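PDB 2G9Z: thiamine pyrophosphokinase from Candida albicans, which catalyses the transfer of a pyrophosphate group from ATP to thiamine, yielding the cofactor thiamine pyrophosphate. Local coordinates for residues 66-71 and 209-214; 89-94 and 125-130; 296-301 and 314-319. All coordinates share one frame; numbering follows the deposited sequence.

How the contacts relate
All three contacts are largely buried, and all reach one long mixed sheet, yet their chemistry changes with their place along it. Contact 1, its centre about 9 Å from that of the chain, joins two parallel strands through backbone bonds and aliphatic packing. Contact 2 adjoins it through the neighbouring strands 64-68 and 86-90, with I68 O 2.9 Å from A90 N, but here the strand ends give way to loops whose carboxylates hold magnesium. Contact 3 belongs to the thiamine-binding part, its centre about 39 Å from that of contact 2. There an asparagine, an arginine and a tyrosine meet the ligand, which residues of the second subunit also hold.

Contact 1: 66-71 and 209-214; sequences LLILNQ and VLNAIG
L67 and V209 face each other as a parallel bridge, followed one step along by I68 and L210, and the backbone ladder runs from L210 N to L67 O (2.8 Å) and from L69 N to L210 O (2.9 Å). Side chains sort onto the two faces of the sheet. On one, L67 CB lies alongside V209 CG2, where F156 and I160 of helix 155-170 also pack on L67. On the other, L66 is swung with CG anti to its backbone N (chi1 176°), which carries CD1 across to L210 CG at 4.0 Å.

Beyond the bridges the hydrophobic pairing continues for one residue, as L69 CD2 rests on A212 CB at 3.6 Å, and then turns polar. N211, with a positive phi of 65°, ends the strand and directs its amide back at the neighbouring segment: ND2 donates to L69 O at 2.9 Å, arriving from above the carbonyl plane. The side chains of N211 and Q71 slide past each other in opposite directions, with N211 CB only 3.3 Å from Q71 CB.

Strands 64-68 and 205-210 are adjacent interior strands of the parallel part of the catalytic sheet, flanked by 86-90 and 237-242, and the loops leaving their C-terminal ends are placed as in Rossmann-like alpha/beta domains, where such ends border the active site.

Contact 2: 89-94 and 125-130; sequences CADGGA and GDFDSI. With MG (magnesium ion), chain C; MG (magnesium ion), chain D; VNP (3-[(4-amino-2-methylpyrimidin-5-yl)methyl]-5-(2-{[hydroxy(phosphonoamino)phosphoryl]oxy}ethyl)-4-methyl-1,3-thiazol-3-I um), chain H.
The F127 ring has D91 OD1 at its edge, in the ring plane and 3.8 Å from CD1, while G125 O sits over the centre of one face. The D91 carboxylate is itself gripped on both oxygens. I130 N donates to OD1 from above the carboxylate plane at 2.6 Å. OD2 receives S129 N on its syn side, tilted out of the carboxylate plane, at 3.1 Å and a weak bond from D128 N, and also binds a magnesium ion at 2.3 Å. Three backbone N-H groups, one of them weakly bonded, thus hold the carboxylate and fix its rotation.

The D126 and D128 carboxylates each straddle two magnesium ions, OD1 to the one held by D91 and OD2 to the other. In both residues CG lies between the backbone N and the carbonyl carbon (chi1 51° and 52°), which brings the two groups round to the same metal pair. O1B of the thiamine pyrophosphate analogue bridges the ions from the ligand side, 2.2 Å from each, and D155 completes the site around the D91-bound ion. D126 and D128, spaced as in a DxD motif, are thus joined by D91 and D155 in a two-metal arrangement consistent with pyrophosphoryl transfer.

D91 follows strand 86-90 in a type II' turn, A90 to G93, that leads into helix 93-100; the loop 125-130 joins strand 122-125 to helix 132-139. Near the start of helix 93-100, A94 CB meets I130 CD1 of the loop at 3.6 Å, V134 of helix 132-139 also touches A94, and F127 lies against strand 144-147.

Contact 3: 296-301 and 314-319; sequences LKYDMR and SNRISG. With VNP (3-[(4-amino-2-methylpyrimidin-5-yl)methyl]-5-(2-{[hydroxy(phosphonoamino)phosphoryl]oxy}ethyl)-4-methyl-1,3-thiazol-3-I um), chain N.
Y298 and N315 meet edge on, N315 OD1 lying in the plane of the tyrosine ring at 3.4 Å from CD2, and both border the thiamine part of the bound analogue. The ligand's bridging methylene C7A lies over one face of the Y298 ring, offset toward the rim, and M300 CG comes within 3.8 Å of the pyrimidine methyl CM2. At the other end of the ligand R316 grips the terminal phosphate with two N-H groups: NH1 reaches O3G nearly straight (174°) at 2.9 Å, and NH2 reaches O2G at 2.6 Å. The bend of its chain at chi2 (-74°) turns the edge of the guanidinium to the terminal phosphate, with S314 O over the centre of one of its faces. A water at the edge of both groups accepts from R316 NE and donates to Y298 OH, tying arginine to tyrosine.

Around this shell, the N315 amide stands in for a strand neighbour of Y298. ND2 donates to Y298 O at 3.0 Å, close to its own amide plane, and OD1 accepts from Y298 N at 3.0 Å and also from R316 N. Both belong to the beta-rich thiamine-binding domain, in which 298-301 pairs with 23-26 and the short strand 315-316 edges the sheet beside 277-281; just outside these strands, L296 and I317 make a single backbone bridge between 296-301 and 314-319.

Further out, K297 N donates to R316 O at 2.7 Å, and K297 CB packs on R316 CB while its ammonium turns away to D29. D299 OD1 accepts from L296 N. Y298 OH is hydrogen-bonded to Q151 of the second subunit, and S314 OG to R216 of that subunit, whose D155 N and Q151 O also hold the ligand.

Contact 1: 66-71 and 209-214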
loop_
_atom_site.group_PDB
_atom_site.type_symbol
_atom_site.label_atom_id
_atom_site.label_comp_id
_atom_site.label_asym_id
_atom_site.label_seq_id
_atom_site.Cartn_x
_atom_site.Cartn_y
_atom_site.Cartn_z
ATOM N N LEU A 66 -8.423 -3.442 -19.682
ATOM C CA LEU A 66 -7.386 -4.057 -18.865
ATOM C C LEU A 66 -6.154 -3.162 -18.932
ATOM O O LEU A 66 -5.629 -2.896 -20.016
ATOM C CB LEU A 66 -7.029 -5.453 -19.385
ATOM C CG LEU A 66 -5.880 -6.166 -18.657
ATOM C CD1 LEU A 66 -6.254 -6.376 -17.198
ATOM C CD2 LEU A 66 -5.585 -7.503 -19.319
ATOM N N LEU A 67 -5.709 -2.677 -17.780
ATOM C CA LEU A 67 -4.532 -1.825 -17.716
ATOM C C LEU A 67 -3.448 -2.621 -17.007
ATOM O O LEU A 67 -3.635 -3.064 -15.874
ATOM C CB LEU A 67 -4.847 -0.540 -16.951
ATOM C CG LEU A 67 -3.685 0.425 -16.692
ATOM C CD1 LEU A 67 -2.912 0.701 -17.981
ATOM C CD2 LEU A 67 -4.244 1.725 -16.112
ATOM N N ILE A 68 -2.315 -2.803 -17.677
ATOM C CA ILE A 68 -1.219 -3.585 -17.119
ATOM C C ILE A 68 0.012 -2.774 -16.759
ATOM O O ILE A 68 0.697 -2.241 -17.633
ATOM C CB ILE A 68 -0.794 -4.697 -18.103
ATOM C CG1 ILE A 68 -2.023 -5.514 -18.515
ATOM C CG2 ILE A 68 0.274 -5.592 -17.458
ATOM C CD1 ILE A 68 -1.775 -6.470 -19.660
ATOM N N LEU A 69 0.298 -2.682 -15.466
ATOM C CA LEU A 69 1.472 -1.955 -15.023
ATOM C C LEU A 69 2.665 -2.900 -14.887
ATOM O O LEU A 69 2.550 -4.098 -15.137
ATOM C CB LEU A 69 1.190 -1.208 -13.716
ATOM C CG LEU A 69 0.664 0.217 -13.960
ATOM C CD1 LEU A 69 -0.604 0.179 -14.805
ATOM C CD2 LEU A 69 0.398 0.901 -12.623
ATOM N N ASN A 70 3.801 -2.353 -14.473
ATOM C CA ASN A 70 5.041 -3.108 -14.381
ATOM C C ASN A 70 5.348 -3.985 -13.160
ATOM O O ASN A 70 6.037 -3.562 -12.235
ATOM C CB ASN A 70 6.202 -2.140 -14.622
ATOM C CG ASN A 70 7.522 -2.851 -14.839
ATOM O OD1 ASN A 70 7.556 -4.012 -15.251
ATOM N ND2 ASN A 70 8.619 -2.151 -14.579
ATOM N N GLN A 71 4.851 -5.220 -13.196
ATOM C CA GLN A 71 5.086 -6.215 -12.152
ATOM C C GLN A 71 4.743 -7.586 -12.724
ATOM O O GLN A 71 3.912 -7.702 -13.625
ATOM C CB GLN A 71 4.244 -5.937 -10.892
ATOM C CG GLN A 71 4.881 -4.926 -9.933
ATOM C CD GLN A 71 4.159 -4.832 -8.593
ATOM O OE1 GLN A 71 3.125 -4.175 -8.473
ATOM N NE2 GLN A 71 4.704 -5.499 -7.582
ATOM N N VAL A 209 -7.163 -3.050 -13.295
ATOM C CA VAL A 209 -5.756 -2.667 -13.262
ATOM C C VAL A 209 -4.875 -3.719 -12.585
ATOM O O VAL A 209 -5.125 -4.103 -11.440
ATOM C CB VAL A 209 -5.567 -1.321 -12.515
ATOM C CG1 VAL A 209 -4.107 -0.886 -12.582
ATOM C CG2 VAL A 209 -6.480 -0.251 -13.109
ATOM N N LEU A 210 -3.848 -4.180 -13.295
ATOM C CA LEU A 210 -2.905 -5.164 -12.748
ATOM C C LEU A 210 -1.562 -4.518 -12.402
ATOM O O LEU A 210 -1.114 -3.600 -13.091
ATOM C CB LEU A 210 -2.635 -6.285 -13.759
ATOM C CG LEU A 210 -3.793 -7.175 -14.200
ATOM C CD1 LEU A 210 -3.292 -8.172 -15.243
ATOM C CD2 LEU A 210 -4.376 -7.892 -12.988
ATOM N N ASN A 211 -0.935 -4.994 -11.327
ATOM C CA ASN A 211 0.390 -4.525 -10.908
ATOM C C ASN A 211 0.539 -3.072 -10.449
ATOM O O ASN A 211 1.651 -2.533 -10.451
ATOM C CB ASN A 211 1.398 -4.792 -12.036
ATOM C CG ASN A 211 1.328 -6.221 -12.554
ATOM O OD1 ASN A 211 1.219 -7.170 -11.773
ATOM N ND2 ASN A 211 1.397 -6.382 -13.877
ATOM N N ALA A 212 -0.557 -2.441 -10.047
ATOM C CA ALA A 212 -0.508 -1.051 -9.593
ATOM C C ALA A 212 -0.355 -0.965 -8.077
ATOM O O ALA A 212 -0.058 0.099 -7.527
ATOM C CB ALA A 212 -1.773 -0.318 -10.023
ATOM N N ILE A 213 -0.566 -2.095 -7.414
ATOM C CA ILE A 213 -0.469 -2.180 -5.964
ATOM C C ILE A 213 0.592 -3.209 -5.591
ATOM O O ILE A 213 0.841 -4.148 -6.345
ATOM C CB ILE A 213 -1.823 -2.639 -5.350
ATOM C CG1 ILE A 213 -2.952 -1.713 -5.809
ATOM C CG2 ILE A 213 -1.725 -2.679 -3.829
ATOM C CD1 ILE A 213 -2.817 -0.272 -5.337
ATOM N N GLY A 214 1.226 -3.021 -4.438
ATOM C CA GLY A 214 2.218 -3.976 -3.978
ATOM C C GLY A 214 3.668 -3.760 -4.363
ATOM O O GLY A 214 4.549 -4.435 -3.831
#

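Contact 2: 89-94 and 125-130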
loop_
_atom_site.group_PDB
_atom_site.type_symbol
_atom_site.label_atom_id
_atom_site.label_comp_id
_atom_site.label_asym_id
_atom_site.label_seq_id
_atom_site.Cartn_x
_atom_site.Cartn_y
_atom_site.Cartn_z
ATOM N N CYS A 89 -0.967 -1.279 -21.855
ATOM C CA CYS A 89 0.211 -1.548 -21.038
ATOM C C CYS A 89 0.857 -0.217 -20.688
ATOM O O CYS A 89 1.116 0.607 -21.564
ATOM C CB CYS A 89 1.241 -2.402 -21.783
ATOM S SG CYS A 89 0.793 -4.115 -22.028
ATOM N N ALA A 90 1.098 0.004 -19.403
ATOM C CA ALA A 90 1.749 1.229 -18.968
ATOM C C ALA A 90 3.248 0.942 -18.952
ATOM O O ALA A 90 3.741 0.267 -18.052
ATOM C CB ALA A 90 1.264 1.621 -17.565
ATOM N N ASP A 91 3.958 1.432 -19.966
ATOM C CA ASP A 91 5.406 1.249 -20.086
ATOM C C ASP A 91 5.848 -0.172 -19.736
ATOM O O ASP A 91 5.545 -1.115 -20.465
ATOM C CB ASP A 91 6.140 2.256 -19.193
ATOM C CG ASP A 91 7.628 2.360 -19.515
ATOM O OD1 ASP A 91 8.128 1.584 -20.349
ATOM O OD2 ASP A 91 8.310 3.219 -18.930
ATOM N N GLY A 92 6.556 -0.318 -18.617
ATOM C CA GLY A 92 7.040 -1.619 -18.183
ATOM C C GLY A 92 6.007 -2.732 -18.200
ATOM O O GLY A 92 6.358 -3.908 -18.279
ATOM N N GLY A 93 4.733 -2.367 -18.117
ATOM C CA GLY A 93 3.678 -3.364 -18.144
ATOM C C GLY A 93 3.760 -4.241 -19.382
ATOM O O GLY A 93 3.255 -5.366 -19.390
ATOM N N ALA A 94 4.393 -3.730 -20.437
ATOM C CA ALA A 94 4.548 -4.493 -21.670
ATOM C C ALA A 94 5.500 -5.666 -21.428
ATOM O O ALA A 94 5.279 -6.766 -21.939
ATOM C CB ALA A 94 5.082 -3.595 -22.787
ATOM N N GLY A 125 3.467 5.767 -21.947
ATOM C CA GLY A 125 4.320 6.174 -20.841
ATOM C C GLY A 125 5.579 6.858 -21.329
ATOM O O GLY A 125 5.699 7.166 -22.518
ATOM N N ASP A 126 6.522 7.113 -20.426
ATOM C CA ASP A 126 7.768 7.758 -20.829
ATOM C C ASP A 126 8.786 6.749 -21.353
ATOM O O ASP A 126 9.855 7.121 -21.828
ATOM C CB ASP A 126 8.363 8.557 -19.669
ATOM C CG ASP A 126 8.475 7.745 -18.405
ATOM O OD1 ASP A 126 8.187 6.535 -18.452
ATOM O OD2 ASP A 126 8.847 8.327 -17.372
ATOM N N PHE A 127 8.431 5.470 -21.262
ATOM C CA PHE A 127 9.258 4.370 -21.741
ATOM C C PHE A 127 10.660 4.226 -21.166
ATOM O O PHE A 127 11.611 3.945 -21.901
ATOM C CB PHE A 127 9.348 4.419 -23.272
ATOM C CG PHE A 127 8.019 4.307 -23.958
ATOM C CD1 PHE A 127 6.992 3.552 -23.401
ATOM C CD2 PHE A 127 7.796 4.940 -25.174
ATOM C CE1 PHE A 127 5.761 3.429 -24.046
ATOM C CE2 PHE A 127 6.570 4.821 -25.824
ATOM C CZ PHE A 127 5.551 4.064 -25.258
ATOM N N ASP A 128 10.801 4.408 -19.859
ATOM C CA ASP A 128 12.107 4.247 -19.239
ATOM C C ASP A 128 12.224 2.886 -18.557
ATOM O O ASP A 128 13.230 2.593 -17.913
ATOM C CB ASP A 128 12.379 5.367 -18.234
ATOM C CG ASP A 128 11.262 5.543 -17.231
ATOM O OD1 ASP A 128 10.320 4.726 -17.206
ATOM O OD2 ASP A 128 11.341 6.512 -16.458
ATOM N N SER A 129 11.198 2.052 -18.708
ATOM C CA SER A 129 11.221 0.722 -18.117
ATOM C C SER A 129 11.009 -0.358 -19.175
ATOM O O SER A 129 11.611 -1.426 -19.100
ATOM C CB SER A 129 10.163 0.597 -17.010
ATOM O OG SER A 129 8.849 0.668 -17.536
ATOM N N ILE A 130 10.167 -0.083 -20.170
ATOM C CA ILE A 130 9.917 -1.066 -21.222
ATOM C C ILE A 130 11.250 -1.414 -21.897
ATOM O O ILE A 130 12.071 -0.536 -22.146
ATOM C CB ILE A 130 8.916 -0.523 -22.280
ATOM C CG1 ILE A 130 8.499 -1.642 -23.235
ATOM C CG2 ILE A 130 9.544 0.618 -23.065
ATOM C CD1 ILE A 130 7.432 -1.229 -24.231
HETATM MG MG MG C . 7.991 4.707 -17.149
HETATM MG MG MG D . 9.576 7.305 -15.525
HETATM O O2G VNP H . 9.829 7.063 -13.472
HETATM P PG VNP H . 9.098 5.942 -12.582
HETATM O O3G VNP H . 9.482 6.066 -11.157
HETATM O O1G VNP H . 9.543 4.524 -13.200
HETATM N N3B VNP H . 7.494 6.084 -12.799
HETATM P PB VNP H . 7.074 6.639 -14.265
HETATM O O2B VNP H . 5.603 6.574 -14.395
HETATM O O1B VNP H . 7.882 5.919 -15.275
HETATM O O1 VNP H . 7.543 8.182 -14.254
HETATM C C7 VNP H . 7.045 9.167 -13.342
HETATM C C12 VNP H . 7.151 10.512 -14.066
HETATM C C11 VNP H . 6.773 11.760 -13.263
HETATM C C10 VNP H . 7.832 12.301 -12.301
HETATM C CM4 VNP H . 9.335 12.157 -12.555
HETATM S S1 VNP H . 5.336 11.658 -12.144
HETATM C C9 VNP H . 6.017 12.817 -11.025
HETATM N N5 VNP H . 7.336 12.892 -11.209
HETATM C C7A VNP H . 8.238 13.506 -10.220
HETATM C C5A VNP H . 7.571 14.597 -9.377
HETATM C C6A VNP H . 7.473 14.348 -8.014
HETATM N N1A VNP H . 7.019 15.272 -7.186
HETATM C C2A VNP H . 6.637 16.473 -7.637
HETATM C CM2 VNP H . 6.147 17.533 -6.648
HETATM N N3A VNP H . 6.703 16.756 -8.947
HETATM C C4A VNP H . 7.158 15.850 -9.824
HETATM N N4A VNP H . 7.196 16.162 -11.115
HETATM O O HOH W 1 8.199 3.080 -15.446
#

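Contact 3: 296-301 and 314-319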
loop_
_atom_site.group_PDB
_atom_site.type_symbol
_atom_site.label_atom_id
_atom_site.label_comp_id
_atom_site.label_asym_id
_atom_site.label_seq_id
_atom_site.Cartn_x
_atom_site.Cartn_y
_atom_site.Cartn_z
ATOM N N LEU A 296 -20.822 -8.204 7.132
ATOM C CA LEU A 296 -19.413 -8.428 7.434
ATOM C C LEU A 296 -19.339 -9.150 8.780
ATOM O O LEU A 296 -20.251 -9.026 9.599
ATOM C CB LEU A 296 -18.654 -7.100 7.501
ATOM C CG LEU A 296 -18.702 -6.285 6.205
ATOM C CD1 LEU A 296 -17.842 -5.033 6.356
ATOM C CD2 LEU A 296 -18.209 -7.139 5.036
ATOM N N LYS A 297 -18.267 -9.908 8.994
ATOM C CA LYS A 297 -18.075 -10.649 10.239
ATOM C C LYS A 297 -18.121 -9.689 11.425
ATOM O O LYS A 297 -18.713 -9.990 12.460
ATOM C CB LYS A 297 -16.734 -11.386 10.205
ATOM C CG LYS A 297 -16.422 -12.225 11.448
ATOM C CD LYS A 297 -17.349 -13.417 11.588
ATOM C CE LYS A 297 -17.009 -14.228 12.839
ATOM N NZ LYS A 297 -17.958 -15.363 13.025
ATOM N N TYR A 298 -17.493 -8.532 11.265
ATOM C CA TYR A 298 -17.495 -7.513 12.304
ATOM C C TYR A 298 -18.229 -6.323 11.692
ATOM O O TYR A 298 -17.615 -5.394 11.164
ATOM C CB TYR A 298 -16.057 -7.157 12.687
ATOM C CG TYR A 298 -15.279 -8.370 13.138
ATOM C CD1 TYR A 298 -15.313 -8.797 14.467
ATOM C CD2 TYR A 298 -14.568 -9.139 12.222
ATOM C CE1 TYR A 298 -14.655 -9.960 14.865
ATOM C CE2 TYR A 298 -13.913 -10.301 12.608
ATOM C CZ TYR A 298 -13.960 -10.708 13.925
ATOM O OH TYR A 298 -13.322 -11.873 14.289
ATOM N N ASP A 299 -19.558 -6.390 11.732
ATOM C CA ASP A 299 -20.391 -5.338 11.173
ATOM C C ASP A 299 -20.298 -4.081 12.004
ATOM O O ASP A 299 -20.243 -4.131 13.234
ATOM C CB ASP A 299 -21.859 -5.782 11.066
ATOM C CG ASP A 299 -22.170 -6.458 9.738
ATOM O OD1 ASP A 299 -21.531 -6.090 8.721
ATOM O OD2 ASP A 299 -23.062 -7.341 9.703
ATOM N N MET A 300 -20.295 -2.949 11.319
ATOM C CA MET A 300 -20.190 -1.659 11.976
ATOM C C MET A 300 -21.498 -0.885 11.891
ATOM O O MET A 300 -22.256 -1.016 10.931
ATOM C CB MET A 300 -19.062 -0.849 11.321
ATOM C CG MET A 300 -17.667 -1.450 11.510
ATOM S SD MET A 300 -16.499 -1.064 10.156
ATOM C CE MET A 300 -17.024 -2.251 8.938
ATOM N N ARG A 301 -21.763 -0.090 12.917
ATOM C CA ARG A 301 -22.948 0.748 12.950
ATOM C C ARG A 301 -22.468 2.091 13.478
ATOM O O ARG A 301 -21.919 2.165 14.571
ATOM C CB ARG A 301 -24.025 0.146 13.867
ATOM C CG ARG A 301 -24.521 -1.233 13.409
ATOM C CD ARG A 301 -24.978 -1.194 11.954
ATOM N NE ARG A 301 -24.899 -2.502 11.310
ATOM C CZ ARG A 301 -25.689 -3.532 11.595
ATOM N NH1 ARG A 301 -26.639 -3.413 12.520
ATOM N NH2 ARG A 301 -25.518 -4.687 10.964
ATOM N N SER A 314 -8.632 -6.794 8.560
ATOM C CA SER A 314 -8.865 -8.172 8.959
ATOM C C SER A 314 -10.352 -8.423 9.254
ATOM O O SER A 314 -10.696 -9.232 10.114
ATOM C CB SER A 314 -8.014 -8.533 10.175
ATOM O OG SER A 314 -6.643 -8.584 9.811
ATOM N N ASN A 315 -11.234 -7.703 8.562
ATOM C CA ASN A 315 -12.666 -7.937 8.732
ATOM C C ASN A 315 -12.892 -9.143 7.825
ATOM O O ASN A 315 -11.978 -9.529 7.093
ATOM C CB ASN A 315 -13.499 -6.747 8.231
ATOM C CG ASN A 315 -14.850 -6.638 8.944
ATOM O OD1 ASN A 315 -15.472 -7.650 9.269
ATOM N ND2 ASN A 315 -15.310 -5.409 9.180
ATOM N N ARG A 316 -14.080 -9.744 7.866
ATOM C CA ARG A 316 -14.372 -10.899 7.019
ATOM C C ARG A 316 -15.763 -10.743 6.410
ATOM O O ARG A 316 -16.589 -9.975 6.903
ATOM C CB ARG A 316 -14.346 -12.217 7.809
ATOM C CG ARG A 316 -13.334 -12.318 8.930
ATOM C CD ARG A 316 -11.900 -12.510 8.462
ATOM N NE ARG A 316 -11.031 -12.683 9.627
ATOM C CZ ARG A 316 -9.720 -12.449 9.642
ATOM N NH1 ARG A 316 -9.101 -12.030 8.552
ATOM N NH2 ARG A 316 -9.031 -12.610 10.766
ATOM N N ILE A 317 -16.022 -11.496 5.350
ATOM C CA ILE A 317 -17.308 -11.429 4.674
ATOM C C ILE A 317 -18.226 -12.579 5.089
ATOM O O ILE A 317 -17.936 -13.744 4.828
ATOM C CB ILE A 317 -17.114 -11.441 3.139
ATOM C CG1 ILE A 317 -16.287 -10.216 2.715
ATOM C CG2 ILE A 317 -18.469 -11.447 2.439
ATOM C CD1 ILE A 317 -16.024 -10.122 1.228
ATOM N N SER A 318 -19.324 -12.236 5.756
ATOM C CA SER A 318 -20.295 -13.229 6.204
ATOM C C SER A 318 -21.410 -13.436 5.177
ATOM O O SER A 318 -21.964 -14.531 5.065
ATOM C CB SER A 318 -20.908 -12.806 7.547
ATOM O OG SER A 318 -19.934 -12.818 8.577
ATOM N N GLY A 319 -21.744 -12.383 4.436
ATOM C CA GLY A 319 -22.795 -12.493 3.433
ATOM C C GLY A 319 -22.458 -13.529 2.380
ATOM O O GLY A 319 -21.444 -13.418 1.693
HETATM O O2G VNP N . -6.408 -12.956 10.876
HETATM P PG VNP N . -5.422 -12.243 9.826
HETATM O O3G VNP N . -6.181 -11.707 8.672
HETATM O O1G VNP N . -4.370 -13.374 9.374
HETATM N N3B VNP N . -4.599 -11.080 10.605
HETATM P PB VNP N . -4.274 -11.421 12.159
HETATM O O2B VNP N . -3.328 -10.406 12.675
HETATM O O1B VNP N . -3.867 -12.841 12.239
HETATM O O1 VNP N . -5.693 -11.262 12.905
HETATM C C7 VNP N . -6.443 -10.042 12.953
HETATM C C12 VNP N . -7.256 -10.089 14.247
HETATM C C11 VNP N . -8.264 -8.958 14.478
HETATM C C10 VNP N . -9.572 -9.039 13.686
HETATM C CM4 VNP N . -10.204 -10.368 13.265
HETATM S S1 VNP N . -7.750 -7.255 14.080
HETATM C C9 VNP N . -9.380 -6.770 13.671
HETATM N N5 VNP N . -10.104 -7.852 13.376
HETATM C C7A VNP N . -11.388 -7.772 12.662
HETATM C C5A VNP N . -12.135 -6.452 12.882
HETATM C C6A VNP N . -12.373 -5.684 11.749
HETATM N N1A VNP N . -13.086 -4.575 11.815
HETATM C C2A VNP N . -13.601 -4.156 12.979
HETATM C CM2 VNP N . -14.455 -2.887 13.015
HETATM N N3A VNP N . -13.392 -4.859 14.101
HETATM C C4A VNP N . -12.674 -5.992 14.080
HETATM N N4A VNP N . -12.494 -6.662 15.215
HETATM O O HOH W 2 -11.934 -13.646 12.354
#